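Local coordinates for ABC transporter ATP-binding protein (Sulfolobus tokodaii, PDB 2PJZ) that probably binds and hydrolyses ATP as the nucleotide-binding subunit of an ABC transporter, putatively one for cobalt, at residues 26-39 with 171-183. Numbering follows the deposited sequence.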
loop_
_atom_site.group_PDB
_atom_site.type_symbol
_atom_site.label_atom_id
_atom_site.label_comp_id
_atom_site.label_asym_id
_atom_site.label_seq_id
_atom_site.Cartn_x
_atom_site.Cartn_y
_atom_site.Cartn_z
ATOM N N LEU A 26 7.189 7.948 -9.840
ATOM C CA LEU A 26 5.912 7.282 -10.046
ATOM C C LEU A 26 4.832 8.332 -10.320
ATOM O O LEU A 26 4.810 9.353 -9.643
ATOM C CB LEU A 26 5.510 6.485 -8.787
ATOM C CG LEU A 26 4.142 5.799 -8.769
ATOM C CD1 LEU A 26 4.138 4.647 -9.747
ATOM C CD2 LEU A 26 3.767 5.309 -7.377
ATOM N N GLU A 27 3.906 8.061 -11.248
ATOM C CA GLU A 27 2.708 8.915 -11.375
ATOM C C GLU A 27 1.523 7.989 -11.351
ATOM O O GLU A 27 1.521 6.949 -12.049
ATOM C CB GLU A 27 2.722 9.821 -12.658
ATOM C CG GLU A 27 3.876 10.803 -12.605
ATOM C CD GLU A 27 3.848 11.966 -13.564
ATOM O OE1 GLU A 27 3.060 11.924 -14.536
ATOM O OE2 GLU A 27 4.640 12.929 -13.309
ATOM N N VAL A 28 0.551 8.321 -10.509
ATOM C CA VAL A 28 -0.669 7.536 -10.367
ATOM C C VAL A 28 -1.851 8.469 -10.564
ATOM O O VAL A 28 -1.942 9.505 -9.897
ATOM C CB VAL A 28 -0.780 6.923 -8.959
ATOM C CG1 VAL A 28 -2.083 6.138 -8.829
ATOM C CG2 VAL A 28 0.393 5.986 -8.709
ATOM N N ASN A 29 -2.764 8.109 -11.461
ATOM C CA ASN A 29 -3.994 8.901 -11.546
ATOM C C ASN A 29 -5.193 8.038 -11.852
ATOM O O ASN A 29 -5.118 7.181 -12.738
ATOM C CB ASN A 29 -3.870 10.024 -12.568
ATOM C CG ASN A 29 -3.704 9.530 -13.973
ATOM O OD1 ASN A 29 -2.611 9.159 -14.374
ATOM N ND2 ASN A 29 -4.794 9.568 -14.760
ATOM N N GLY A 30 -6.276 8.270 -11.118
ATOM C CA GLY A 30 -7.594 7.746 -11.482
ATOM C C GLY A 30 -7.772 6.266 -11.188
ATOM O O GLY A 30 -8.781 5.664 -11.603
ATOM N N GLU A 31 -6.840 5.676 -10.437
ATOM C CA GLU A 31 -6.855 4.216 -10.204
ATOM C C GLU A 31 -6.011 3.947 -8.956
ATOM O O GLU A 31 -5.178 4.777 -8.604
ATOM C CB GLU A 31 -6.250 3.451 -11.400
ATOM C CG GLU A 31 -4.749 3.683 -11.637
ATOM C CD GLU A 31 -4.233 3.016 -12.900
ATOM O OE1 GLU A 31 -4.579 1.844 -13.143
ATOM O OE2 GLU A 31 -3.490 3.665 -13.656
ATOM N N LYS A 32 -6.222 2.796 -8.317
ATOM C CA LYS A 32 -5.301 2.298 -7.266
ATOM C C LYS A 32 -4.221 1.455 -7.887
ATOM O O LYS A 32 -4.492 0.672 -8.785
ATOM C CB LYS A 32 -6.053 1.422 -6.268
ATOM C CG LYS A 32 -6.935 2.196 -5.306
ATOM C CD LYS A 32 -7.770 1.218 -4.445
ATOM C CE LYS A 32 -9.276 1.332 -4.730
ATOM N NZ LYS A 32 -9.857 0.528 -5.917
ATOM N N VAL A 33 -2.976 1.621 -7.453
ATOM C CA VAL A 33 -1.942 0.696 -7.909
ATOM C C VAL A 33 -1.393 -0.006 -6.661
ATOM O O VAL A 33 -1.508 0.520 -5.533
ATOM C CB VAL A 33 -0.828 1.374 -8.735
ATOM C CG1 VAL A 33 -1.430 2.089 -9.972
ATOM C CG2 VAL A 33 0.026 2.354 -7.859
ATOM N N ILE A 34 -0.819 -1.178 -6.861
ATOM C CA ILE A 34 -0.265 -1.932 -5.751
ATOM C C ILE A 34 1.249 -1.923 -5.848
ATOM O O ILE A 34 1.813 -2.112 -6.924
ATOM C CB ILE A 34 -0.793 -3.403 -5.754
ATOM C CG1 ILE A 34 -2.311 -3.409 -5.588
ATOM C CG2 ILE A 34 -0.109 -4.245 -4.632
ATOM C CD1 ILE A 34 -2.950 -4.750 -5.972
ATOM N N ILE A 35 1.924 -1.662 -4.735
ATOM C CA ILE A 35 3.366 -1.705 -4.764
ATOM C C ILE A 35 3.707 -2.943 -3.955
ATOM O O ILE A 35 3.274 -3.057 -2.801
ATOM C CB ILE A 35 3.996 -0.446 -4.107
ATOM C CG1 ILE A 35 3.707 0.797 -4.971
ATOM C CG2 ILE A 35 5.520 -0.647 -3.914
ATOM C CD1 ILE A 35 4.324 2.105 -4.370
ATOM N N LEU A 36 4.441 -3.865 -4.597
ATOM C CA LEU A 36 4.792 -5.152 -3.984
ATOM C C LEU A 36 6.239 -5.113 -3.628
ATOM O O LEU A 36 7.066 -4.721 -4.427
ATOM C CB LEU A 36 4.594 -6.325 -4.975
ATOM C CG LEU A 36 3.199 -6.612 -5.465
ATOM C CD1 LEU A 36 3.251 -7.669 -6.598
ATOM C CD2 LEU A 36 2.318 -7.069 -4.268
ATOM N N GLY A 37 6.574 -5.484 -2.410
ATOM C CA GLY A 37 7.997 -5.476 -2.087
ATOM C C GLY A 37 8.170 -6.317 -0.852
ATOM O O GLY A 37 7.259 -6.372 -0.036
ATOM N N PRO A 38 9.347 -6.951 -0.707
ATOM C CA PRO A 38 9.660 -7.679 0.520
ATOM C C PRO A 38 9.630 -6.799 1.744
ATOM O O PRO A 38 9.768 -5.563 1.647
ATOM C CB PRO A 38 11.083 -8.220 0.269
ATOM C CG PRO A 38 11.605 -7.514 -0.886
ATOM C CD PRO A 38 10.433 -7.034 -1.704
ATOM N N ASN A 39 9.465 -7.434 2.900
ATOM C CA ASN A 39 9.599 -6.741 4.149
ATOM C C ASN A 39 10.974 -6.077 4.118
ATOM O O ASN A 39 11.939 -6.638 3.578
ATOM C CB ASN A 39 9.403 -7.685 5.356
ATOM C CG ASN A 39 7.930 -7.815 5.765
ATOM O OD1 ASN A 39 7.117 -6.914 5.509
ATOM N ND2 ASN A 39 7.583 -8.933 6.408
ATOM N N ILE A 171 -12.267 -1.648 -0.001
ATOM C CA ILE A 171 -11.071 -1.093 -0.649
ATOM C C ILE A 171 -11.373 -0.871 -2.126
ATOM O O ILE A 171 -10.996 0.144 -2.704
ATOM C CB ILE A 171 -9.825 -2.032 -0.416
ATOM C CG1 ILE A 171 -9.386 -1.936 1.049
ATOM C CG2 ILE A 171 -8.660 -1.711 -1.393
ATOM C CD1 ILE A 171 -8.336 -2.955 1.499
ATOM N N LYS A 172 -12.080 -1.812 -2.743
ATOM C CA LYS A 172 -12.368 -1.710 -4.166
ATOM C C LYS A 172 -13.456 -0.683 -4.474
ATOM O O LYS A 172 -13.418 -0.026 -5.526
ATOM C CB LYS A 172 -12.622 -3.097 -4.768
ATOM C CG LYS A 172 -11.352 -4.007 -4.646
ATOM C CD LYS A 172 -11.657 -5.511 -4.866
ATOM C CE LYS A 172 -11.797 -5.880 -6.328
ATOM N NZ LYS A 172 -11.943 -7.384 -6.427
ATOM N N GLU A 173 -14.386 -0.511 -3.533
ATOM C CA GLU A 173 -15.516 0.405 -3.714
ATOM C C GLU A 173 -15.179 1.863 -3.409
ATOM O O GLU A 173 -15.670 2.771 -4.098
ATOM C CB GLU A 173 -16.710 -0.043 -2.875
ATOM C CG GLU A 173 -17.853 0.981 -2.861
ATOM C CD GLU A 173 -19.100 0.467 -2.201
ATOM O OE1 GLU A 173 -18.993 -0.524 -1.425
ATOM O OE2 GLU A 173 -20.187 1.061 -2.459
ATOM N N TYR A 174 -14.334 2.086 -2.403
ATOM C CA TYR A 174 -14.004 3.437 -1.954
ATOM C C TYR A 174 -12.548 3.852 -2.275
ATOM O O TYR A 174 -11.668 2.998 -2.520
ATOM C CB TYR A 174 -14.334 3.576 -0.460
ATOM C CG TYR A 174 -15.814 3.421 -0.184
ATOM C CD1 TYR A 174 -16.696 4.465 -0.455
ATOM C CD2 TYR A 174 -16.341 2.218 0.301
ATOM C CE1 TYR A 174 -18.061 4.333 -0.228
ATOM C CE2 TYR A 174 -17.728 2.072 0.538
ATOM C CZ TYR A 174 -18.572 3.138 0.267
ATOM O OH TYR A 174 -19.936 3.044 0.486
ATOM N N GLY A 175 -12.301 5.159 -2.320
ATOM C CA GLY A 175 -11.001 5.700 -2.780
ATOM C C GLY A 175 -10.597 5.290 -4.202
ATOM O O GLY A 175 -9.776 4.410 -4.380
ATOM N N LYS A 176 -11.111 5.958 -5.222
ATOM C CA LYS A 176 -10.800 5.533 -6.570
ATOM C C LYS A 176 -9.321 5.528 -6.912
ATOM O O LYS A 176 -8.881 4.631 -7.634
ATOM C CB LYS A 176 -11.557 6.364 -7.612
ATOM C CG LYS A 176 -11.294 5.881 -9.060
ATOM C CD LYS A 176 -12.166 6.593 -10.086
ATOM C CE LYS A 176 -11.547 7.896 -10.534
ATOM N NZ LYS A 176 -12.462 8.488 -11.568
ATOM N N GLU A 177 -8.559 6.498 -6.405
ATOM C CA GLU A 177 -7.141 6.610 -6.772
ATOM C C GLU A 177 -6.305 6.331 -5.519
ATOM O O GLU A 177 -6.725 6.652 -4.397
ATOM C CB GLU A 177 -6.836 8.030 -7.247
ATOM C CG GLU A 177 -5.355 8.378 -7.533
ATOM C CD GLU A 177 -5.237 9.801 -8.042
ATOM O OE1 GLU A 177 -5.905 10.131 -9.068
ATOM O OE2 GLU A 177 -4.487 10.595 -7.424
ATOM N N GLY A 178 -5.129 5.757 -5.710
ATOM C CA GLY A 178 -4.206 5.672 -4.579
ATOM C C GLY A 178 -3.218 4.558 -4.710
ATOM O O GLY A 178 -2.962 4.031 -5.807
ATOM N N ILE A 179 -2.625 4.203 -3.575
ATOM C CA ILE A 179 -1.511 3.263 -3.575
ATOM C C ILE A 179 -1.779 2.325 -2.430
ATOM O O ILE A 179 -2.090 2.757 -1.322
ATOM C CB ILE A 179 -0.141 3.988 -3.375
ATOM C CG1 ILE A 179 0.228 4.805 -4.626
ATOM C CG2 ILE A 179 1.009 2.941 -3.090
ATOM C CD1 ILE A 179 1.372 5.807 -4.344
ATOM N N LEU A 180 -1.671 1.022 -2.703
ATOM C CA LEU A 180 -1.823 0.009 -1.679
ATOM C C LEU A 180 -0.479 -0.693 -1.615
ATOM O O LEU A 180 -0.007 -1.154 -2.631
ATOM C CB LEU A 180 -2.901 -1.005 -2.095
ATOM C CG LEU A 180 -3.314 -2.086 -1.078
ATOM C CD1 LEU A 180 -4.711 -2.651 -1.422
ATOM C CD2 LEU A 180 -2.281 -3.236 -1.002
ATOM N N VAL A 181 0.132 -0.790 -0.434
ATOM C CA VAL A 181 1.400 -1.493 -0.349
ATOM C C VAL A 181 1.277 -2.800 0.432
ATOM O O VAL A 181 0.593 -2.851 1.442
ATOM C CB VAL A 181 2.576 -0.621 0.230
ATOM C CG1 VAL A 181 2.636 0.760 -0.452
ATOM C CG2 VAL A 181 2.486 -0.465 1.722
ATOM N N THR A 182 1.973 -3.839 -0.044
ATOM C CA THR A 182 1.907 -5.159 0.599
ATOM C C THR A 182 3.061 -6.058 0.229
ATOM O O THR A 182 3.634 -5.941 -0.873
ATOM C CB THR A 182 0.566 -5.891 0.276
ATOM O OG1 THR A 182 0.471 -7.083 1.080
ATOM C CG2 THR A 182 0.489 -6.248 -1.225
ATOM N N HIS A 183 3.400 -6.975 1.148
ATOM C CA HIS A 183 4.387 -8.011 0.865
ATOM C C HIS A 183 3.676 -9.363 0.600
ATOM O O HIS A 183 4.319 -10.351 0.227
ATOM C CB HIS A 183 5.384 -8.141 2.037
ATOM C CG HIS A 183 4.796 -8.745 3.274
ATOM N ND1 HIS A 183 4.856 -10.097 3.540
ATOM C CD2 HIS A 183 4.143 -8.187 4.324
ATOM C CE1 HIS A 183 4.260 -10.350 4.690
ATOM N NE2 HIS A 183 3.814 -9.213 5.187
#
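Strands 32-36 and 177-182 run parallel at the centre of the mixed sheet, their axes 4.6 Å apart and inclined by 20°; five backbone bonds alternate in direction, the first Gly178 N to Glu31 O and the last Thr182 N to Ile35 O, followed by a weak Gly37 N to Thr182 O. Glu177 extends alongside the turn 29-31. Its CG is anti to the backbone N (chi1 174°), which lets OE1 accept a nearly straight bond from Gly30 N at 2.8 Å, on the anti side but tilted out of the carboxylate plane; OE2 takes the amino group of Met1. Lys32 folds over the end of helix 161-173, where CE packs tightly among carbonyl oxygens, 3.1 Å from Gly175 O and closer still to Ile171 O, while NZ bonds to Tyr194 OH. On the face shared with Val33, Ile179 crosses Ile35, CG2 to CD1 at 3.7 Å, and its CD1 meets Leu26 CD2 tip to tip; helix 43-50 covers this face. On the other face, Thr182 CG2 lies alongside Leu36 CD2 at 3.6 Å, and OG1 is bonded to Glu154. Beyond the strands, the Asn39 amide lies over the His183 ring, ND2 3.9 Å above its centre and the planes 49° apart. The parallel pairing thus sets the start of the probable Walker A loop next to His183, probably the H-loop histidine, and Glu154, probably the Walker B glutamate.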